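Non-reducing end alpha-L-arabinofuranosidase BoGH43B (Bacteroides ovatus, PDB 5JOZ) cleaves terminal non-reducing alpha-L-arabinofuranosyl residues from xyloglucan side branches, converting S units to X units during xyloglucan breakdown. Local coordinates at residues Leu57-Asn62 with Trp114-Trp119; Tyr88-Asn93 with Gln100-Val105; Thr445-Glu450 with Ala463-Val468. One frame throughout, in Å; residues are numbered along the deposited sequence.

Interaction 1: Leu57-Asn62 with Trp114-Trp119; sequences LSRPEN and WSDPVW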
ATOM      1  N   LEU A  57      -4.484   7.558  -8.767  1.00 27.87           N
ATOM      2  CA  LEU A  57      -5.499   6.856  -9.542  1.00 27.77           C
ATOM      3  C   LEU A  57      -6.836   6.802  -8.768  1.00 29.54           C
ATOM      4  O   LEU A  57      -7.250   5.755  -8.241  1.00 31.74           O
ATOM      5  CB  LEU A  57      -4.968   5.464  -9.934  1.00 28.20           C
ATOM      6  CG  LEU A  57      -3.510   5.355 -10.438  1.00 27.23           C
ATOM      7  CD1 LEU A  57      -3.195   3.905 -10.743  1.00 28.09           C
ATOM      8  CD2 LEU A  57      -3.225   6.229 -11.670  1.00 29.37           C
ATOM      9  N   SER A  58      -7.499   7.961  -8.737  1.00 29.91           N
ATOM     10  CA  SER A  58      -8.780   8.170  -8.041  1.00 32.03           C
ATOM     11  C   SER A  58     -10.041   7.922  -8.898  1.00 33.49           C
ATOM     12  O   SER A  58     -11.158   8.138  -8.406  1.00 28.67           O
ATOM     13  CB  SER A  58      -8.849   9.606  -7.488  1.00 32.16           C
ATOM     14  OG  SER A  58      -7.761   9.908  -6.622  1.00 36.50           O
ATOM     15  N   ARG A  59      -9.882   7.489 -10.153  1.00 30.42           N
ATOM     16  CA  ARG A  59     -11.028   7.261 -11.047  1.00 30.28           C
ATOM     17  C   ARG A  59     -10.904   5.906 -11.743  1.00 28.13           C
ATOM     18  O   ARG A  59      -9.799   5.407 -11.918  1.00 30.99           O
ATOM     19  CB  ARG A  59     -11.126   8.399 -12.080  1.00 31.88           C
ATOM     20  CG  ARG A  59     -11.387   9.772 -11.454  1.00 33.08           C
ATOM     21  CD  ARG A  59     -11.667  10.871 -12.479  1.00 34.77           C
ATOM     22  NE  ARG A  59     -10.718  10.887 -13.604  1.00 34.17           N
ATOM     23  CZ  ARG A  59      -9.477  11.379 -13.572  1.00 34.87           C
ATOM     24  NH1 ARG A  59      -8.961  11.899 -12.456  1.00 40.14           N
ATOM     25  NH2 ARG A  59      -8.727  11.342 -14.670  1.00 36.04           N
ATOM     26  N   PRO A  60     -12.035   5.306 -12.154  1.00 31.15           N
ATOM     27  CA  PRO A  60     -11.957   4.010 -12.854  1.00 31.37           C
ATOM     28  C   PRO A  60     -11.226   4.025 -14.225  1.00 32.36           C
ATOM     29  O   PRO A  60     -10.686   2.999 -14.638  1.00 31.70           O
ATOM     30  CB  PRO A  60     -13.433   3.601 -13.020  1.00 33.68           C
ATOM     31  CG  PRO A  60     -14.234   4.852 -12.846  1.00 34.41           C
ATOM     32  CD  PRO A  60     -13.430   5.769 -11.973  1.00 34.70           C
ATOM     33  N   GLU A  61     -11.207   5.156 -14.921  1.00 34.93           N
ATOM     34  CA  GLU A  61     -10.519   5.207 -16.228  1.00 46.26           C
ATOM     35  C   GLU A  61      -8.988   5.210 -16.108  1.00 39.97           C
ATOM     36  O   GLU A  61      -8.315   4.725 -17.010  1.00 42.74           O
ATOM     37  CB  GLU A  61     -11.029   6.350 -17.123  1.00 50.54           C
ATOM     38  CG  GLU A  61     -10.879   7.763 -16.575  1.00 61.36           C
ATOM     39  CD  GLU A  61     -12.175   8.378 -16.056  1.00 68.35           C
ATOM     40  OE1 GLU A  61     -12.976   7.662 -15.400  1.00 61.48           O
ATOM     41  OE2 GLU A  61     -12.373   9.594 -16.299  1.00 67.64           O
ATOM     42  N   ASN A  62      -8.446   5.730 -15.000  1.00 42.64           N
ATOM     43  CA  ASN A  62      -6.995   5.627 -14.717  1.00 38.39           C
ATOM     44  C   ASN A  62      -6.573   4.504 -13.740  1.00 35.20           C
ATOM     45  O   ASN A  62      -5.383   4.349 -13.491  1.00 38.32           O
ATOM     46  CB  ASN A  62      -6.355   6.993 -14.355  1.00 32.42           C
ATOM     47  CG  ASN A  62      -6.909   7.625 -13.087  1.00 33.07           C
ATOM     48  OD1 ASN A  62      -7.500   6.966 -12.239  1.00 31.87           O
ATOM     49  ND2 ASN A  62      -6.708   8.935 -12.956  1.00 33.64           N
ATOM     50  N   TRP A 114      -5.722  14.182 -11.173  1.00 33.34           N
ATOM     51  CA  TRP A 114      -4.732  13.614 -12.084  1.00 30.29           C
ATOM     52  C   TRP A 114      -5.380  13.297 -13.426  1.00 30.50           C
ATOM     53  O   TRP A 114      -6.574  13.039 -13.494  1.00 34.85           O
ATOM     54  CB  TRP A 114      -4.121  12.343 -11.495  1.00 27.79           C
ATOM     55  CG  TRP A 114      -3.261  12.606 -10.276  1.00 28.81           C
ATOM     56  CD1 TRP A 114      -3.691  12.809  -8.996  1.00 25.86           C
ATOM     57  CD2 TRP A 114      -1.834  12.686 -10.233  1.00 28.13           C
ATOM     58  NE1 TRP A 114      -2.623  13.014  -8.165  1.00 26.44           N
ATOM     59  CE2 TRP A 114      -1.471  12.940  -8.892  1.00 26.56           C
ATOM     60  CE3 TRP A 114      -0.825  12.574 -11.201  1.00 28.02           C
ATOM     61  CZ2 TRP A 114      -0.139  13.087  -8.489  1.00 29.67           C
ATOM     62  CZ3 TRP A 114       0.499  12.712 -10.806  1.00 29.15           C
ATOM     63  CH2 TRP A 114       0.832  12.964  -9.453  1.00 31.99           C
ATOM     64  N   SER A 115      -4.571  13.282 -14.479  1.00 27.35           N
ATOM     65  CA  SER A 115      -5.029  12.940 -15.823  1.00 28.01           C
ATOM     66  C   SER A 115      -5.414  11.462 -15.990  1.00 33.66           C
ATOM     67  O   SER A 115      -5.156  10.613 -15.109  1.00 31.65           O
ATOM     68  CB  SER A 115      -3.926  13.263 -16.843  1.00 29.28           C
ATOM     69  OG  SER A 115      -2.843  12.340 -16.750  1.00 24.50           O
ATOM     70  N   ASP A 116      -6.004  11.167 -17.153  1.00 31.96           N
ATOM     71  CA  ASP A 116      -6.204   9.791 -17.620  1.00 31.03           C
ATOM     72  C   ASP A 116      -4.830   9.221 -17.971  1.00 30.44           C
ATOM     73  O   ASP A 116      -3.873   9.980 -18.093  1.00 29.09           O
ATOM     74  CB  ASP A 116      -7.158   9.771 -18.826  1.00 34.50           C
ATOM     75  CG  ASP A 116      -8.599  10.156 -18.454  1.00 39.20           C
ATOM     76  OD1 ASP A 116      -8.947  10.208 -17.251  1.00 37.10           O
ATOM     77  OD2 ASP A 116      -9.400  10.396 -19.381  1.00 40.60           O
ATOM     78  N   PRO A 117      -4.713   7.887 -18.112  1.00 34.08           N
ATOM     79  CA  PRO A 117      -3.375   7.340 -18.345  1.00 33.28           C
ATOM     80  C   PRO A 117      -2.841   7.602 -19.753  1.00 39.26           C
ATOM     81  O   PRO A 117      -3.591   7.601 -20.731  1.00 37.59           O
ATOM     82  CB  PRO A 117      -3.540   5.834 -18.124  1.00 32.05           C
ATOM     83  CG  PRO A 117      -4.995   5.559 -18.072  1.00 33.85           C
ATOM     84  CD  PRO A 117      -5.758   6.844 -18.126  1.00 36.90           C
ATOM     85  N   VAL A 118      -1.542   7.852 -19.818  1.00 43.54           N
ATOM     86  CA  VAL A 118      -0.790   7.847 -21.052  1.00 40.33           C
ATOM     87  C   VAL A 118      -0.088   6.493 -21.083  1.00 38.22           C
ATOM     88  O   VAL A 118       0.890   6.262 -20.355  1.00 35.28           O
ATOM     89  CB  VAL A 118       0.212   9.016 -21.089  1.00 44.67           C
ATOM     90  CG1 VAL A 118       1.063   8.956 -22.354  1.00 48.94           C
ATOM     91  CG2 VAL A 118      -0.534  10.349 -20.983  1.00 43.07           C
ATOM     92  N   TRP A 119      -0.620   5.590 -21.899  1.00 34.98           N
ATOM     93  CA  TRP A 119      -0.071   4.247 -22.036  1.00 36.29           C
ATOM     94  C   TRP A 119       1.149   4.311 -22.958  1.00 42.26           C
ATOM     95  O   TRP A 119       1.054   4.780 -24.102  1.00 45.89           O
ATOM     96  CB  TRP A 119      -1.107   3.284 -22.611  1.00 35.31           C
ATOM     97  CG  TRP A 119      -2.385   3.207 -21.853  1.00 33.20           C
ATOM     98  CD1 TRP A 119      -3.563   3.826 -22.172  1.00 35.19           C
ATOM     99  CD2 TRP A 119      -2.634   2.460 -20.664  1.00 36.62           C
ATOM    100  NE1 TRP A 119      -4.526   3.515 -21.251  1.00 35.74           N
ATOM    101  CE2 TRP A 119      -3.987   2.682 -20.307  1.00 38.81           C
ATOM    102  CE3 TRP A 119      -1.846   1.629 -19.851  1.00 37.65           C
ATOM    103  CZ2 TRP A 119      -4.574   2.098 -19.179  1.00 40.97           C
ATOM    104  CZ3 TRP A 119      -2.428   1.051 -18.721  1.00 40.09           C
ATOM    105  CH2 TRP A 119      -3.785   1.284 -18.403  1.00 43.05           C
TER
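Residues 57-62 curl through an irregular turn and meet 114-119 where that segment is still loop, the backbones coming closest at Asn62 and Asp116, whose CA atoms are 5.1 Å apart. Arg59 carries most of the polar contact. Its CG lies beside the backbone N and its chain bends at chi3 (-47°), which turns the guanidinium end-on to the carbonyl of Trp114. Arg59 NH1 donates to Trp114 O at 2.8 Å and Arg59 NH2 to the same oxygen at 3.0 Å, both in the carbonyl plane and nearly in the guanidinium plane, so one backbone acceptor is gripped by two nitrogens. Arg59 NH2 also makes a salt bridge to Asp116 OD1 at 2.8 Å, reaching that oxygen from above the carboxylate plane. A weak bond from Arg59 NE to Glu61 OE2 adds a second carboxylate; since Glu61 OE2 and Asp116 OD1 are 3.6 Å apart, the guanidinium probably offsets their mutual repulsion. An alanine in place of Arg59 would probably leave these two carboxylates without their shared counter-charge and loosen the hold on Trp114 O.

Asn62 ND2 lies over one face of the Arg59 guanidinium, offset toward its rim. Asn62 ND2 gives Ser115 O an almost straight bond (3.1 Å, 177° at the hydrogen), arriving above the carbonyl plane, while OD1 takes the backbone N-H of Arg59 on a lone pair; the amide is thus fixed at both ends. Pro117 CD packs against Asn62 CB at 3.8 Å.

The turn links strand 51-55 to strand 74-83, whereas the partner segment ends in the edge strand 118-119. The Trp114 indole lies on side chains of strands 86-94 and 102-107, and Leu57 touches Phe103, so the contact joins the rims of two neighbouring sheets.

Interaction 2: Tyr88-Asn93 with Gln100-Val105; sequences YVIGTN and QGVFYV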
ATOM      1  N   TYR A  88       4.475  13.842 -12.238  1.00 26.18           N
ATOM      2  CA  TYR A  88       4.335  12.656 -13.083  1.00 26.83           C
ATOM      3  C   TYR A  88       4.403  11.418 -12.198  1.00 29.57           C
ATOM      4  O   TYR A  88       5.279  11.327 -11.333  1.00 27.34           O
ATOM      5  CB  TYR A  88       5.476  12.576 -14.100  1.00 31.18           C
ATOM      6  CG  TYR A  88       5.471  13.659 -15.159  1.00 28.71           C
ATOM      7  CD1 TYR A  88       5.945  14.931 -14.877  1.00 30.09           C
ATOM      8  CD2 TYR A  88       5.004  13.404 -16.440  1.00 31.65           C
ATOM      9  CE1 TYR A  88       5.946  15.925 -15.839  1.00 34.34           C
ATOM     10  CE2 TYR A  88       4.998  14.393 -17.415  1.00 37.44           C
ATOM     11  CZ  TYR A  88       5.470  15.655 -17.106  1.00 35.94           C
ATOM     12  OH  TYR A  88       5.463  16.651 -18.052  1.00 42.41           O
ATOM     13  N   VAL A  89       3.471  10.487 -12.404  1.00 25.54           N
ATOM     14  CA  VAL A  89       3.511   9.207 -11.735  1.00 26.45           C
ATOM     15  C   VAL A  89       3.390   8.092 -12.758  1.00 27.59           C
ATOM     16  O   VAL A  89       2.354   7.957 -13.401  1.00 27.75           O
ATOM     17  CB  VAL A  89       2.400   9.064 -10.679  1.00 25.24           C
ATOM     18  CG1 VAL A  89       2.387   7.653 -10.110  1.00 26.84           C
ATOM     19  CG2 VAL A  89       2.625  10.059  -9.557  1.00 28.57           C
ATOM     20  N   ILE A  90       4.439   7.282 -12.863  1.00 26.33           N
ATOM     21  CA  ILE A  90       4.497   6.164 -13.798  1.00 24.44           C
ATOM     22  C   ILE A  90       4.410   4.877 -12.981  1.00 24.10           C
ATOM     23  O   ILE A  90       4.967   4.796 -11.891  1.00 25.08           O
ATOM     24  CB  ILE A  90       5.793   6.228 -14.675  1.00 26.55           C
ATOM     25  CG1 ILE A  90       5.661   5.366 -15.931  1.00 30.47           C
ATOM     26  CG2 ILE A  90       7.037   5.793 -13.916  1.00 25.23           C
ATOM     27  CD1 ILE A  90       6.794   5.533 -16.915  1.00 31.44           C
ATOM     28  N   GLY A  91       3.682   3.889 -13.490  1.00 21.77           N
ATOM     29  CA  GLY A  91       3.628   2.569 -12.864  1.00 22.04           C
ATOM     30  C   GLY A  91       3.204   1.516 -13.851  1.00 23.61           C
ATOM     31  O   GLY A  91       3.138   1.780 -15.059  1.00 29.86           O
ATOM     32  N   THR A  92       2.925   0.321 -13.351  1.00 25.96           N
ATOM     33  CA  THR A  92       2.398  -0.769 -14.181  1.00 27.42           C
ATOM     34  C   THR A  92       1.114  -1.359 -13.578  1.00 28.92           C
ATOM     35  O   THR A  92       1.047  -1.602 -12.379  1.00 28.56           O
ATOM     36  CB  THR A  92       3.425  -1.898 -14.312  1.00 29.10           C
ATOM     37  OG1 THR A  92       4.742  -1.346 -14.348  1.00 28.69           O
ATOM     38  CG2 THR A  92       3.182  -2.708 -15.579  1.00 31.51           C
ATOM     39  N   ASN A  93       0.114  -1.594 -14.423  1.00 32.08           N
ATOM     40  CA  ASN A  93      -1.135  -2.279 -14.055  1.00 32.03           C
ATOM     41  C   ASN A  93      -1.126  -3.677 -14.696  1.00 29.73           C
ATOM     42  O   ASN A  93      -1.082  -3.795 -15.920  1.00 32.02           O
ATOM     43  CB  ASN A  93      -2.316  -1.433 -14.550  1.00 35.09           C
ATOM     44  CG  ASN A  93      -3.680  -2.045 -14.241  1.00 41.21           C
ATOM     45  OD1 ASN A  93      -3.931  -3.235 -14.469  1.00 39.67           O
ATOM     46  ND2 ASN A  93      -4.588  -1.208 -13.752  1.00 43.94           N
ATOM     47  N   GLN A 100      -3.196  -1.696 -20.617  1.00 37.96           N
ATOM     48  CA  GLN A 100      -2.123  -1.868 -21.596  1.00 37.83           C
ATOM     49  C   GLN A 100      -0.729  -1.879 -20.924  1.00 36.41           C
ATOM     50  O   GLN A 100       0.274  -1.693 -21.593  1.00 38.50           O
ATOM     51  CB  GLN A 100      -2.216  -0.752 -22.650  1.00 37.02           C
ATOM     52  CG  GLN A 100      -3.608  -0.580 -23.279  1.00 40.56           C
ATOM     53  CD  GLN A 100      -3.747   0.653 -24.175  1.00 42.31           C
ATOM     54  OE1 GLN A 100      -4.751   1.365 -24.116  1.00 44.31           O
ATOM     55  NE2 GLN A 100      -2.740   0.913 -25.007  1.00 43.42           N
ATOM     56  N   GLY A 101      -0.664  -2.100 -19.610  1.00 35.19           N
ATOM     57  CA  GLY A 101       0.613  -2.307 -18.907  1.00 33.84           C
ATOM     58  C   GLY A 101       1.134  -1.025 -18.287  1.00 32.54           C
ATOM     59  O   GLY A 101       0.512  -0.476 -17.377  1.00 30.13           O
ATOM     60  N   VAL A 102       2.271  -0.536 -18.783  1.00 30.95           N
ATOM     61  CA  VAL A 102       2.911   0.632 -18.200  1.00 27.69           C
ATOM     62  C   VAL A 102       2.178   1.890 -18.612  1.00 25.75           C
ATOM     63  O   VAL A 102       1.857   2.057 -19.774  1.00 30.90           O
ATOM     64  CB  VAL A 102       4.404   0.690 -18.578  1.00 30.73           C
ATOM     65  CG1 VAL A 102       5.054   1.985 -18.112  1.00 29.13           C
ATOM     66  CG2 VAL A 102       5.129  -0.509 -17.975  1.00 28.96           C
ATOM     67  N   PHE A 103       1.924   2.771 -17.648  1.00 26.12           N
ATOM     68  CA  PHE A 103       1.226   4.043 -17.884  1.00 28.13           C
ATOM     69  C   PHE A 103       1.845   5.135 -17.023  1.00 25.70           C
ATOM     70  O   PHE A 103       2.496   4.839 -16.034  1.00 26.49           O
ATOM     71  CB  PHE A 103      -0.259   3.929 -17.503  1.00 30.89           C
ATOM     72  CG  PHE A 103      -0.470   3.766 -16.029  1.00 27.75           C
ATOM     73  CD1 PHE A 103      -0.380   2.517 -15.457  1.00 25.44           C
ATOM     74  CD2 PHE A 103      -0.658   4.874 -15.204  1.00 29.38           C
ATOM     75  CE1 PHE A 103      -0.496   2.353 -14.088  1.00 24.81           C
ATOM     76  CE2 PHE A 103      -0.786   4.717 -13.830  1.00 31.00           C
ATOM     77  CZ  PHE A 103      -0.704   3.448 -13.275  1.00 27.14           C
ATOM     78  N   TYR A 104       1.590   6.390 -17.366  1.00 26.20           N
ATOM     79  CA  TYR A 104       1.745   7.466 -16.405  1.00 28.20           C
ATOM     80  C   TYR A 104       0.567   8.417 -16.416  1.00 27.36           C
ATOM     81  O   TYR A 104      -0.205   8.448 -17.366  1.00 28.95           O
ATOM     82  CB  TYR A 104       3.088   8.219 -16.561  1.00 33.10           C
ATOM     83  CG  TYR A 104       3.297   9.037 -17.822  1.00 36.78           C
ATOM     84  CD1 TYR A 104       3.808   8.451 -18.977  1.00 39.66           C
ATOM     85  CD2 TYR A 104       3.034  10.415 -17.844  1.00 41.90           C
ATOM     86  CE1 TYR A 104       4.020   9.197 -20.132  1.00 41.71           C
ATOM     87  CE2 TYR A 104       3.244  11.171 -19.000  1.00 43.23           C
ATOM     88  CZ  TYR A 104       3.737  10.552 -20.142  1.00 42.79           C
ATOM     89  OH  TYR A 104       3.953  11.275 -21.297  1.00 48.91           O
ATOM     90  N   VAL A 105       0.448   9.182 -15.328  1.00 27.66           N
ATOM     91  CA  VAL A 105      -0.559  10.228 -15.159  1.00 24.22           C
ATOM     92  C   VAL A 105       0.127  11.478 -14.629  1.00 25.31           C
ATOM     93  O   VAL A 105       1.170  11.379 -13.991  1.00 30.32           O
ATOM     94  CB  VAL A 105      -1.693   9.809 -14.183  1.00 26.48           C
ATOM     95  CG1 VAL A 105      -2.564   8.735 -14.807  1.00 24.23           C
ATOM     96  CG2 VAL A 105      -1.148   9.325 -12.845  1.00 26.80           C
TER
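Five backbone hydrogen bonds join strand 86-94 to strand 102-107 in antiparallel register, the axes of the short segments being 4.6 Å apart at 161°. Val89-Val105 and Gly91-Phe103 are hydrogen-bonded pairs with reciprocal bonds; Gly91 N to Phe103 O measures 3.0 Å and runs nearly along the C=O axis. Asn93 N adds a single bond to Gly101 O at 3.2 Å, the donor standing above the carbonyl plane.

Apolar contacts occupy both faces. On the face of Ile90, Thr92, Val102 and Tyr104, Ile90 CB meets Tyr104 CB at 3.9 Å across a non-hydrogen-bonded pair. The Tyr88 and Tyr104 side chains lie side by side, pointing the same way, and their rings meet obliquely, planes at 44°. On the other face Val89 CB is 4.2 Å from Val105 CG2.

Phe103, its CG in the crowded position between N and carbonyl carbon (chi1 68°), folds back so that Gly91 N lies over one ring face.

The polar side-chain ends find partners beyond the two strands: Thr92 OG1 bonds Tyr124 O, and Tyr104 OH bonds Pro154 O.

This beta hairpin forms the middle of a four-stranded antiparallel blade of the GH43 five-bladed beta-propeller, with Thr92 about 6 Å from the inferred pKa-modulating Asp126, side chain to side chain.

Interaction 3: Thr445-Glu450 with Ala463-Val468; sequences TTYTFE and ASTRDV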
ATOM      1  N   THR A 445       0.252 -11.226  17.622  1.00 29.62           N
ATOM      2  CA  THR A 445      -0.077 -12.625  17.345  1.00 30.61           C
ATOM      3  C   THR A 445      -1.572 -12.898  17.122  1.00 30.31           C
ATOM      4  O   THR A 445      -1.918 -13.813  16.375  1.00 32.49           O
ATOM      5  CB  THR A 445       0.393 -13.527  18.513  1.00 32.42           C
ATOM      6  OG1 THR A 445      -0.229 -13.091  19.727  1.00 31.36           O
ATOM      7  CG2 THR A 445       1.919 -13.458  18.684  1.00 32.72           C
ATOM      8  N   THR A 446      -2.454 -12.153  17.784  1.00 33.32           N
ATOM      9  CA  THR A 446      -3.874 -12.544  17.864  1.00 36.86           C
ATOM     10  C   THR A 446      -4.847 -11.407  17.580  1.00 29.62           C
ATOM     11  O   THR A 446      -4.657 -10.272  18.037  1.00 25.28           O
ATOM     12  CB  THR A 446      -4.223 -13.150  19.246  1.00 39.19           C
ATOM     13  OG1 THR A 446      -3.958 -12.189  20.272  1.00 49.89           O
ATOM     14  CG2 THR A 446      -3.389 -14.406  19.518  1.00 40.35           C
ATOM     15  N   TYR A 447      -5.878 -11.739  16.806  1.00 24.45           N
ATOM     16  CA  TYR A 447      -7.057 -10.909  16.672  1.00 24.29           C
ATOM     17  C   TYR A 447      -8.085 -11.499  17.595  1.00 25.49           C
ATOM     18  O   TYR A 447      -8.243 -12.726  17.615  1.00 23.53           O
ATOM     19  CB  TYR A 447      -7.613 -10.991  15.259  1.00 25.73           C
ATOM     20  CG  TYR A 447      -6.739 -10.401  14.198  1.00 22.96           C
ATOM     21  CD1 TYR A 447      -6.612  -9.021  14.072  1.00 23.83           C
ATOM     22  CD2 TYR A 447      -6.079 -11.210  13.282  1.00 23.71           C
ATOM     23  CE1 TYR A 447      -5.837  -8.463  13.072  1.00 22.74           C
ATOM     24  CE2 TYR A 447      -5.300 -10.657  12.274  1.00 25.51           C
ATOM     25  CZ  TYR A 447      -5.178  -9.283  12.184  1.00 23.42           C
ATOM     26  OH  TYR A 447      -4.395  -8.727  11.203  1.00 30.37           O
ATOM     27  N   THR A 448      -8.768 -10.641  18.352  1.00 28.37           N
ATOM     28  CA  THR A 448      -9.893 -11.045  19.191  1.00 30.97           C
ATOM     29  C   THR A 448     -11.140 -10.291  18.722  1.00 32.55           C
ATOM     30  O   THR A 448     -11.075  -9.093  18.459  1.00 32.16           O
ATOM     31  CB  THR A 448      -9.603 -10.782  20.678  1.00 31.55           C
ATOM     32  OG1 THR A 448      -8.388 -11.444  21.031  1.00 32.67           O
ATOM     33  CG2 THR A 448     -10.735 -11.319  21.575  1.00 33.12           C
ATOM     34  N   PHE A 449     -12.251 -11.022  18.610  1.00 33.36           N
ATOM     35  CA  PHE A 449     -13.505 -10.538  18.022  1.00 33.07           C
ATOM     36  C   PHE A 449     -14.606 -10.460  19.092  1.00 34.84           C
ATOM     37  O   PHE A 449     -14.874 -11.459  19.772  1.00 35.02           O
ATOM     38  CB  PHE A 449     -13.940 -11.491  16.909  1.00 32.96           C
ATOM     39  CG  PHE A 449     -12.929 -11.640  15.817  1.00 36.07           C
ATOM     40  CD1 PHE A 449     -11.941 -12.623  15.886  1.00 36.06           C
ATOM     41  CD2 PHE A 449     -12.951 -10.784  14.711  1.00 40.30           C
ATOM     42  CE1 PHE A 449     -10.997 -12.747  14.874  1.00 43.42           C
ATOM     43  CE2 PHE A 449     -12.011 -10.909  13.693  1.00 36.95           C
ATOM     44  CZ  PHE A 449     -11.031 -11.889  13.771  1.00 35.69           C
ATOM     45  N   GLU A 450     -15.240  -9.288  19.218  1.00 32.51           N
ATOM     46  CA  GLU A 450     -16.180  -8.973  20.304  1.00 34.44           C
ATOM     47  C   GLU A 450     -17.448  -8.292  19.771  1.00 36.59           C
ATOM     48  O   GLU A 450     -17.402  -7.609  18.747  1.00 36.52           O
ATOM     49  CB  GLU A 450     -15.520  -8.059  21.353  1.00 39.93           C
ATOM     50  CG  GLU A 450     -14.174  -8.559  21.913  1.00 48.99           C
ATOM     51  CD  GLU A 450     -12.914  -7.974  21.238  1.00 58.35           C
ATOM     52  OE1 GLU A 450     -12.992  -7.411  20.115  1.00 53.84           O
ATOM     53  OE2 GLU A 450     -11.817  -8.084  21.844  1.00 55.53           O
ATOM     54  N   ALA A 463      -8.372 -15.351  16.497  1.00 33.13           N
ATOM     55  CA  ALA A 463      -7.678 -15.916  15.339  1.00 35.15           C
ATOM     56  C   ALA A 463      -6.230 -15.424  15.289  1.00 33.53           C
ATOM     57  O   ALA A 463      -5.903 -14.379  15.855  1.00 34.35           O
ATOM     58  CB  ALA A 463      -8.415 -15.559  14.055  1.00 38.15           C
ATOM     59  N   SER A 464      -5.371 -16.190  14.623  1.00 31.49           N
ATOM     60  CA  SER A 464      -3.948 -15.853  14.527  1.00 33.49           C
ATOM     61  C   SER A 464      -3.665 -14.832  13.418  1.00 32.01           C
ATOM     62  O   SER A 464      -4.235 -14.898  12.324  1.00 33.95           O
ATOM     63  CB  SER A 464      -3.109 -17.116  14.276  1.00 32.25           C
ATOM     64  OG  SER A 464      -3.344 -17.640  12.980  1.00 29.12           O
ATOM     65  N   THR A 465      -2.764 -13.904  13.705  1.00 30.55           N
ATOM     66  CA  THR A 465      -2.200 -13.021  12.686  1.00 31.67           C
ATOM     67  C   THR A 465      -1.302 -13.808  11.719  1.00 35.43           C
ATOM     68  O   THR A 465      -1.188 -13.466  10.535  1.00 34.16           O
ATOM     69  CB  THR A 465      -1.387 -11.885  13.317  1.00 29.75           C
ATOM     70  OG1 THR A 465      -0.353 -12.434  14.139  1.00 30.18           O
ATOM     71  CG2 THR A 465      -2.274 -10.974  14.152  1.00 27.97           C
ATOM     72  N   ARG A 466      -0.686 -14.869  12.238  1.00 37.25           N
ATOM     73  CA  ARG A 466       0.144 -15.790  11.456  1.00 40.23           C
ATOM     74  C   ARG A 466      -0.571 -16.401  10.244  1.00 38.53           C
ATOM     75  O   ARG A 466       0.013 -16.499   9.160  1.00 33.70           O
ATOM     76  CB  ARG A 466       0.630 -16.908  12.378  1.00 47.87           C
ATOM     77  CG  ARG A 466       1.664 -17.860  11.805  1.00 52.38           C
ATOM     78  CD  ARG A 466       1.801 -19.069  12.713  1.00 61.27           C
ATOM     79  NE  ARG A 466       0.547 -19.820  12.760  1.00 72.86           N
ATOM     80  CZ  ARG A 466       0.326 -20.898  13.505  1.00 66.77           C
ATOM     81  NH1 ARG A 466       1.282 -21.404  14.284  1.00 56.35           N
ATOM     82  NH2 ARG A 466      -0.868 -21.482  13.457  1.00 70.46           N
ATOM     83  N   ASP A 467      -1.824 -16.822  10.423  1.00 36.84           N
ATOM     84  CA  ASP A 467      -2.566 -17.465   9.326  1.00 38.01           C
ATOM     85  C   ASP A 467      -2.969 -16.496   8.196  1.00 38.17           C
ATOM     86  O   ASP A 467      -3.394 -16.950   7.122  1.00 33.91           O
ATOM     87  CB  ASP A 467      -3.802 -18.217   9.846  1.00 42.96           C
ATOM     88  CG  ASP A 467      -3.464 -19.555  10.485  1.00 43.02           C
ATOM     89  OD1 ASP A 467      -2.550 -20.261  10.002  1.00 41.01           O
ATOM     90  OD2 ASP A 467      -4.147 -19.908  11.470  1.00 49.03           O
ATOM     91  N   VAL A 468      -2.825 -15.185   8.430  1.00 31.88           N
ATOM     92  CA  VAL A 468      -3.046 -14.184   7.387  1.00 31.13           C
ATOM     93  C   VAL A 468      -1.750 -13.515   6.927  1.00 30.69           C
ATOM     94  O   VAL A 468      -1.788 -12.493   6.245  1.00 41.51           O
ATOM     95  CB  VAL A 468      -4.133 -13.149   7.793  1.00 29.22           C
ATOM     96  CG1 VAL A 468      -5.502 -13.821   7.816  1.00 30.90           C
ATOM     97  CG2 VAL A 468      -3.835 -12.477   9.127  1.00 32.38           C
TER
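The beta hairpin of strands 446-453 and 456-464, in the C-terminal concanavalin A-like domain, supplies this contact at its open end. Tyr447 and Ala463 form a hydrogen-bonded antiparallel pair: Tyr447 N reaches Ala463 O at 2.8 Å, nearly along the C=O axis, and Ala463 N returns a bond to Tyr447 O at 2.9 Å. Beyond them Thr465 N gives Thr445 O a straight bond (2.8 Å, 174°), with the donor above the carbonyl plane.

The Tyr447 side chain crosses Thr465 at about a right angle. Thr465 CG2 sits over one face of the Tyr447 ring, 4.0 Å from the centroid and 27° off the normal, a CH-pi contact offset toward the CE2 rim. Val468 CG2 meets the edge of that ring, 3.9 Å from Tyr447 CE2. Ala463 CB similarly abuts the edge of the Phe449 ring at CE1.

Ser464, facing Thr446 in the non-hydrogen-bonded pair, accepts through OG from Asp467 N in an ST motif as the chain turns into a short 3-10 segment. The methyl groups of Thr465 and Val468 hold the Tyr447 ring from face and edge, while its hydroxyl is bonded to Gln365 and Thr465 OG1 to Glu444 O: apolar packing and polar bonds together fix the ring's position.

Interactions 1 and 2 belong to the same part of the catalytic domain, their centres about 9 Å apart, and the chain closes the 88-93/100-105 hairpin between the two segments of interaction 1. They touch directly: Val118 N lies 2.9 Å from Tyr104 O, a probable hydrogen bond that adds strand 118-119 to the same sheet, and Trp114 CH2 packs 3.4 Å from Val89 CG2. Of the three, interaction 2 approaches the catalytic residues, with Thr92 about 9 Å from the inferred proton donor Glu176, side chain to side chain; interaction 1 lies away from them. Interaction 3 stands apart in the C-terminal domain, its centre about 37 and 36 Å from those of interactions 1 and 2.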